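Side-chain contacts in acyl-CoA dehydrogenase (Slackia heliotrinireducens, PDB 4RM7), which is a member of the acyl-CoA dehydrogenase family, in which helical N- and C-terminal domains flank a beta-sheet middle domain: residues S106-P111 and W226-S231; Q98-F103 and L122-A127. All coordinates share one frame; numbering follows the deposited sequence.

Contact 1. Residues S106-P111 and W226-S231; sequences SAQTSP and WRLKGS
Gln108 and Leu228 have the nearest CA atoms across the segments, 7.7 Å apart, where the start of helix 106-119 faces the irregular segment 226-231. The contact is small, and on the helix side Gln108 alone takes part. Its CG lies beside the backbone N (chi1 -80°), and the extended chain beyond carries the amide to the backbone of Arg227-Lys229. The amide bonds there at both ends. Gln108 NE2 donates to Arg227 O at 3.0 Å; this oxygen lies in the plane of the Gln108 amide, but NE2 stands above the Arg227 carbonyl plane. Gln108 OE1 accepts from Lys229 N at 3.2 Å, with a fairly straight N-H...O angle of 160°. The amide thus spans Leu228. The Leu228 side chain crosses that of Gln108 obliquely, its CD2 3.8 Å from Gln108 OE1. The Arg227 side chain leads elsewhere, to salt bridges with Asp175 and Glu224. Trp226 and Leu228 form backbone hydrogen bonds with Met189 and Phe187 of strand 184-191. Around Leu228 the segment thus lies between that strand and Gln108. The amide pairs with a C=O and N-H two residues apart, much as the N-H and C=O of one residue do in a parallel sheet, and ties an N-terminal-domain helix to the chain leaving the beta-sheet.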
loop_
_atom_site.group_PDB
_atom_site.type_symbol
_atom_site.label_atom_id
_atom_site.label_comp_id
_atom_site.label_asym_id
_atom_site.label_seq_id
_atom_site.Cartn_x
_atom_site.Cartn_y
_atom_site.Cartn_z
ATOM N N SER A 106 17.735 -43.352 -17.747
ATOM C CA SER A 106 18.848 -43.417 -16.818
ATOM C C SER A 106 20.172 -43.363 -17.570
ATOM O O SER A 106 21.094 -42.653 -17.171
ATOM C CB SER A 106 18.751 -44.682 -15.980
ATOM O OG SER A 106 17.444 -44.800 -15.450
ATOM N N ALA A 107 20.254 -44.099 -18.673
ATOM C CA ALA A 107 21.456 -44.096 -19.492
ATOM C C ALA A 107 21.751 -42.694 -20.029
ATOM O O ALA A 107 22.906 -42.286 -20.091
ATOM C CB ALA A 107 21.327 -45.090 -20.637
ATOM N N GLN A 108 20.711 -41.957 -20.406
ATOM C CA GLN A 108 20.893 -40.596 -20.909
ATOM C C GLN A 108 21.352 -39.613 -19.827
ATOM O O GLN A 108 22.114 -38.683 -20.112
ATOM C CB GLN A 108 19.601 -40.074 -21.535
ATOM C CG GLN A 108 19.337 -40.569 -22.944
ATOM C CD GLN A 108 18.067 -39.972 -23.537
ATOM O OE1 GLN A 108 17.068 -39.783 -22.839
ATOM N NE2 GLN A 108 18.105 -39.664 -24.830
ATOM N N THR A 109 20.892 -39.806 -18.594
ATOM C CA THR A 109 21.185 -38.850 -17.530
ATOM C C THR A 109 22.449 -39.205 -16.747
ATOM O O THR A 109 23.083 -38.335 -16.154
ATOM C CB THR A 109 20.017 -38.732 -16.540
ATOM O OG1 THR A 109 19.928 -39.934 -15.771
ATOM C CG2 THR A 109 18.712 -38.515 -17.274
ATOM N N SER A 110 22.808 -40.483 -16.749
ATOM C CA SER A 110 23.969 -40.950 -16.002
ATOM C C SER A 110 25.232 -40.111 -16.244
ATOM O O SER A 110 25.869 -39.691 -15.277
ATOM C CB SER A 110 24.245 -42.417 -16.320
ATOM O OG SER A 110 25.463 -42.833 -15.732
ATOM N N PRO A 111 25.599 -39.850 -17.518
ATOM C CA PRO A 111 26.811 -39.037 -17.702
ATOM C C PRO A 111 26.727 -37.667 -17.044
ATOM O O PRO A 111 27.687 -37.211 -16.428
ATOM C CB PRO A 111 26.918 -38.894 -19.229
ATOM C CG PRO A 111 25.602 -39.348 -19.779
ATOM C CD PRO A 111 25.098 -40.359 -18.808
ATOM N N TRP A 226 19.444 -37.555 -30.012
ATOM C CA TRP A 226 19.466 -36.405 -29.112
ATOM C C TRP A 226 18.141 -36.233 -28.369
ATOM O O TRP A 226 18.098 -35.598 -27.317
ATOM C CB TRP A 226 19.791 -35.121 -29.885
ATOM C CG TRP A 226 21.165 -35.103 -30.494
ATOM C CD1 TRP A 226 22.143 -36.036 -30.331
ATOM C CD2 TRP A 226 21.706 -34.103 -31.368
ATOM N NE1 TRP A 226 23.257 -35.685 -31.048
ATOM C CE2 TRP A 226 23.019 -34.498 -31.688
ATOM C CE3 TRP A 226 21.210 -32.917 -31.913
ATOM C CZ2 TRP A 226 23.843 -33.744 -32.530
ATOM C CZ3 TRP A 226 22.029 -32.173 -32.753
ATOM C CH2 TRP A 226 23.328 -32.590 -33.050
ATOM N N ARG A 227 17.061 -36.785 -28.914
ATOM C CA ARG A 227 15.747 -36.634 -28.287
ATOM C C ARG A 227 15.691 -37.385 -26.960
ATOM O O ARG A 227 16.153 -38.528 -26.864
ATOM C CB ARG A 227 14.634 -37.131 -29.206
ATOM C CG ARG A 227 13.245 -36.718 -28.760
ATOM C CD ARG A 227 12.213 -37.781 -29.080
ATOM N NE ARG A 227 12.206 -38.153 -30.492
ATOM C CZ ARG A 227 11.511 -37.512 -31.426
ATOM N NH1 ARG A 227 11.557 -37.918 -32.690
ATOM N NH2 ARG A 227 10.772 -36.457 -31.092
ATOM N N LEU A 228 15.137 -36.739 -25.938
ATOM C CA LEU A 228 15.026 -37.367 -24.632
ATOM C C LEU A 228 13.915 -38.407 -24.663
ATOM O O LEU A 228 12.786 -38.104 -25.043
ATOM C CB LEU A 228 14.762 -36.331 -23.539
ATOM C CG LEU A 228 15.871 -35.356 -23.117
ATOM C CD1 LEU A 228 15.575 -34.780 -21.723
ATOM C CD2 LEU A 228 17.249 -36.006 -23.164
ATOM N N LYS A 229 14.257 -39.633 -24.278
ATOM C CA LYS A 229 13.308 -40.737 -24.215
ATOM C C LYS A 229 13.097 -41.118 -22.762
ATOM O O LYS A 229 13.824 -41.956 -22.233
ATOM C CB LYS A 229 13.824 -41.937 -25.012
ATOM C CG LYS A 229 14.609 -41.555 -26.264
ATOM C CD LYS A 229 14.758 -42.728 -27.222
ATOM C CE LYS A 229 13.424 -43.071 -27.897
ATOM N NZ LYS A 229 13.378 -44.454 -28.482
ATOM N N GLY A 230 12.116 -40.500 -22.109
ATOM C CA GLY A 230 11.956 -40.673 -20.676
ATOM C C GLY A 230 10.602 -41.164 -20.209
ATOM O O GLY A 230 9.681 -41.352 -21.010
ATOM N N SER A 231 10.491 -41.376 -18.899
ATOM C CA SER A 231 9.238 -41.790 -18.275
ATOM C C SER A 231 8.191 -40.679 -18.378
ATOM O O SER A 231 7.040 -40.927 -18.747
ATOM C CB SER A 231 9.467 -42.172 -16.809
ATOM O OG SER A 231 10.053 -41.100 -16.088
#

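Contact 2. Residues Q98-F103 and L122-A127; sequences QILEAF and LSYALA
The Tyr124 ring meets Leu100 obliquely. Leu100 CD2 lies 3.6 Å from Tyr124 CE2 and nearly as close to CZ. The methyl therefore touches the outer end of the ring, next to the hydroxyl. The Tyr124 ring also meets that of Phe112 from helix 106-119, the planes at about 85°. The second flat group, the Phe103 ring, takes no part in the contact across the segments. Its edge faces Ile99 O, which lies in the ring plane. Leu100 CG is anti to the backbone N (chi1 -179°), and this directs the side chain from the helix to the tyrosine. Tyr124 OH comes beside Leu100 CB, at 3.1 Å. The hydroxyl is not left without a partner in this apolar setting, for it is hydrogen-bonded to Gln96 O, in the preceding turn of the helix. The pairing joins helix 90-103, in the N-terminal helical domain of the acyl-CoA dehydrogenase fold, to strand 124-127, which enters the middle domain's sheet and runs parallel to strand 168-175. Tyr124 and Leu126, two residues apart on the strand, both turn their side chains to the helix, while Ala125 points away. Leu126 meets Ile99 at about a right angle. The touch is between methyl ends, Ile99 CD1 and Leu126 CD2, 3.6 Å apart. A looser approach lies alongside, with Ile99 CG2 4.2 Å from Leu126 CD1. No hydrogen bond crosses between the two segments. Gln96 holds the strand by a second bond as well, its OE1 accepting from Leu126 N. Leu170 of strand 168-175 touches both Leu100 and Leu126.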
loop_
_atom_site.group_PDB
_atom_site.type_symbol
_atom_site.label_atom_id
_atom_site.label_comp_id
_atom_site.label_asym_id
_atom_site.label_seq_id
_atom_site.Cartn_x
_atom_site.Cartn_y
_atom_site.Cartn_z
ATOM N N GLN A 98 16.764 -32.127 -11.777
ATOM C CA GLN A 98 15.481 -32.776 -11.585
ATOM C C GLN A 98 14.733 -32.935 -12.905
ATOM O O GLN A 98 14.239 -34.019 -13.220
ATOM C CB GLN A 98 14.653 -31.979 -10.594
ATOM C CG GLN A 98 13.440 -32.703 -10.094
ATOM C CD GLN A 98 12.861 -32.039 -8.872
ATOM O OE1 GLN A 98 13.550 -31.286 -8.176
ATOM N NE2 GLN A 98 11.582 -32.292 -8.612
ATOM N N ILE A 99 14.674 -31.847 -13.673
ATOM C CA ILE A 99 14.035 -31.837 -14.984
ATOM C C ILE A 99 14.687 -32.813 -15.966
ATOM O O ILE A 99 13.995 -33.517 -16.708
ATOM C CB ILE A 99 14.056 -30.430 -15.579
ATOM C CG1 ILE A 99 13.027 -29.557 -14.878
ATOM C CG2 ILE A 99 13.758 -30.452 -17.058
ATOM C CD1 ILE A 99 13.084 -28.124 -15.326
ATOM N N LEU A 100 16.012 -32.868 -15.970
ATOM C CA LEU A 100 16.703 -33.844 -16.808
ATOM C C LEU A 100 16.311 -35.276 -16.448
ATOM O O LEU A 100 16.005 -36.070 -17.336
ATOM C CB LEU A 100 18.222 -33.700 -16.704
ATOM C CG LEU A 100 18.908 -34.727 -17.607
ATOM C CD1 LEU A 100 18.557 -34.421 -19.028
ATOM C CD2 LEU A 100 20.410 -34.779 -17.422
ATOM N N GLU A 101 16.324 -35.603 -15.155
ATOM C CA GLU A 101 15.984 -36.955 -14.704
ATOM C C GLU A 101 14.581 -37.348 -15.133
ATOM O O GLU A 101 14.354 -38.468 -15.591
ATOM C CB GLU A 101 16.100 -37.079 -13.186
ATOM C CG GLU A 101 17.528 -37.148 -12.665
ATOM C CD GLU A 101 17.612 -37.202 -11.138
ATOM O OE1 GLU A 101 16.615 -36.899 -10.450
ATOM O OE2 GLU A 101 18.688 -37.551 -10.624
ATOM N N ALA A 102 13.650 -36.414 -14.998
ATOM C CA ALA A 102 12.246 -36.658 -15.323
ATOM C C ALA A 102 12.032 -37.038 -16.782
ATOM O O ALA A 102 11.216 -37.909 -17.071
ATOM C CB ALA A 102 11.404 -35.426 -14.973
ATOM N N PHE A 103 12.762 -36.412 -17.703
ATOM C CA PHE A 103 12.439 -36.570 -19.127
ATOM C C PHE A 103 13.380 -37.479 -19.910
ATOM O O PHE A 103 13.121 -37.792 -21.078
ATOM C CB PHE A 103 12.391 -35.205 -19.805
ATOM C CG PHE A 103 11.147 -34.442 -19.513
ATOM C CD1 PHE A 103 10.011 -34.623 -20.289
ATOM C CD2 PHE A 103 11.095 -33.558 -18.457
ATOM C CE1 PHE A 103 8.851 -33.927 -20.023
ATOM C CE2 PHE A 103 9.935 -32.862 -18.184
ATOM C CZ PHE A 103 8.814 -33.047 -18.970
ATOM N N LEU A 122 27.132 -28.500 -14.230
ATOM C CA LEU A 122 26.332 -29.208 -15.209
ATOM C C LEU A 122 26.781 -28.775 -16.582
ATOM O O LEU A 122 27.079 -27.617 -16.803
ATOM C CB LEU A 122 24.857 -28.886 -15.029
ATOM C CG LEU A 122 24.121 -29.663 -13.948
ATOM C CD1 LEU A 122 22.676 -29.220 -13.885
ATOM C CD2 LEU A 122 24.199 -31.152 -14.208
ATOM N N SER A 123 26.844 -29.712 -17.505
ATOM C CA SER A 123 27.370 -29.437 -18.824
ATOM C C SER A 123 26.297 -28.983 -19.796
ATOM O O SER A 123 26.556 -28.849 -20.974
ATOM C CB SER A 123 28.108 -30.652 -19.374
ATOM O OG SER A 123 27.212 -31.693 -19.691
ATOM N N TYR A 124 25.084 -28.778 -19.312
ATOM C CA TYR A 124 24.001 -28.358 -20.183
ATOM C C TYR A 124 23.221 -27.177 -19.635
ATOM O O TYR A 124 23.274 -26.890 -18.458
ATOM C CB TYR A 124 23.064 -29.523 -20.479
ATOM C CG TYR A 124 22.361 -30.081 -19.278
ATOM C CD1 TYR A 124 21.150 -29.572 -18.867
ATOM C CD2 TYR A 124 22.906 -31.124 -18.561
ATOM C CE1 TYR A 124 20.501 -30.084 -17.769
ATOM C CE2 TYR A 124 22.262 -31.642 -17.462
ATOM C CZ TYR A 124 21.061 -31.116 -17.073
ATOM O OH TYR A 124 20.418 -31.627 -15.976
ATOM N N ALA A 125 22.530 -26.474 -20.517
ATOM C CA ALA A 125 21.681 -25.366 -20.124
ATOM C C ALA A 125 20.268 -25.551 -20.636
ATOM O O ALA A 125 20.070 -25.935 -21.767
ATOM C CB ALA A 125 22.254 -24.059 -20.617
ATOM N N LEU A 126 19.294 -25.273 -19.786
ATOM C CA LEU A 126 17.888 -25.493 -20.066
ATOM C C LEU A 126 17.316 -24.379 -20.933
ATOM O O LEU A 126 17.413 -23.216 -20.572
ATOM C CB LEU A 126 17.146 -25.574 -18.736
ATOM C CG LEU A 126 15.677 -25.960 -18.642
ATOM C CD1 LEU A 126 15.423 -27.336 -19.254
ATOM C CD2 LEU A 126 15.269 -25.938 -17.181
ATOM N N ALA A 127 16.727 -24.711 -22.075
ATOM C CA ALA A 127 16.163 -23.667 -22.931
ATOM C C ALA A 127 14.696 -23.908 -23.240
ATOM O O ALA A 127 14.372 -24.700 -24.120
ATOM C CB ALA A 127 16.958 -23.562 -24.223
#

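How the contacts relate
The centres of contacts 1 and 2 lie about 10 Å apart, on the same side of the chain's centre. Contact 1 is at the surface and contact 2 is buried. Their segments alternate along the chain: 98-103, 106-111, 122-127, then 226-231. Helices 90-103 and 106-119 and strand 124-127 follow one another directly, whereas 226-231 comes after the strands of the sheet and before helix 234-270. The contacts also touch. Leu228 CB packs on Phe103 O at 3.3 Å, and Thr109 CG2 lies near Leu100 O. Two successive N-terminal-domain helices are thus packed against the chain entering the middle domain and the chain leaving it.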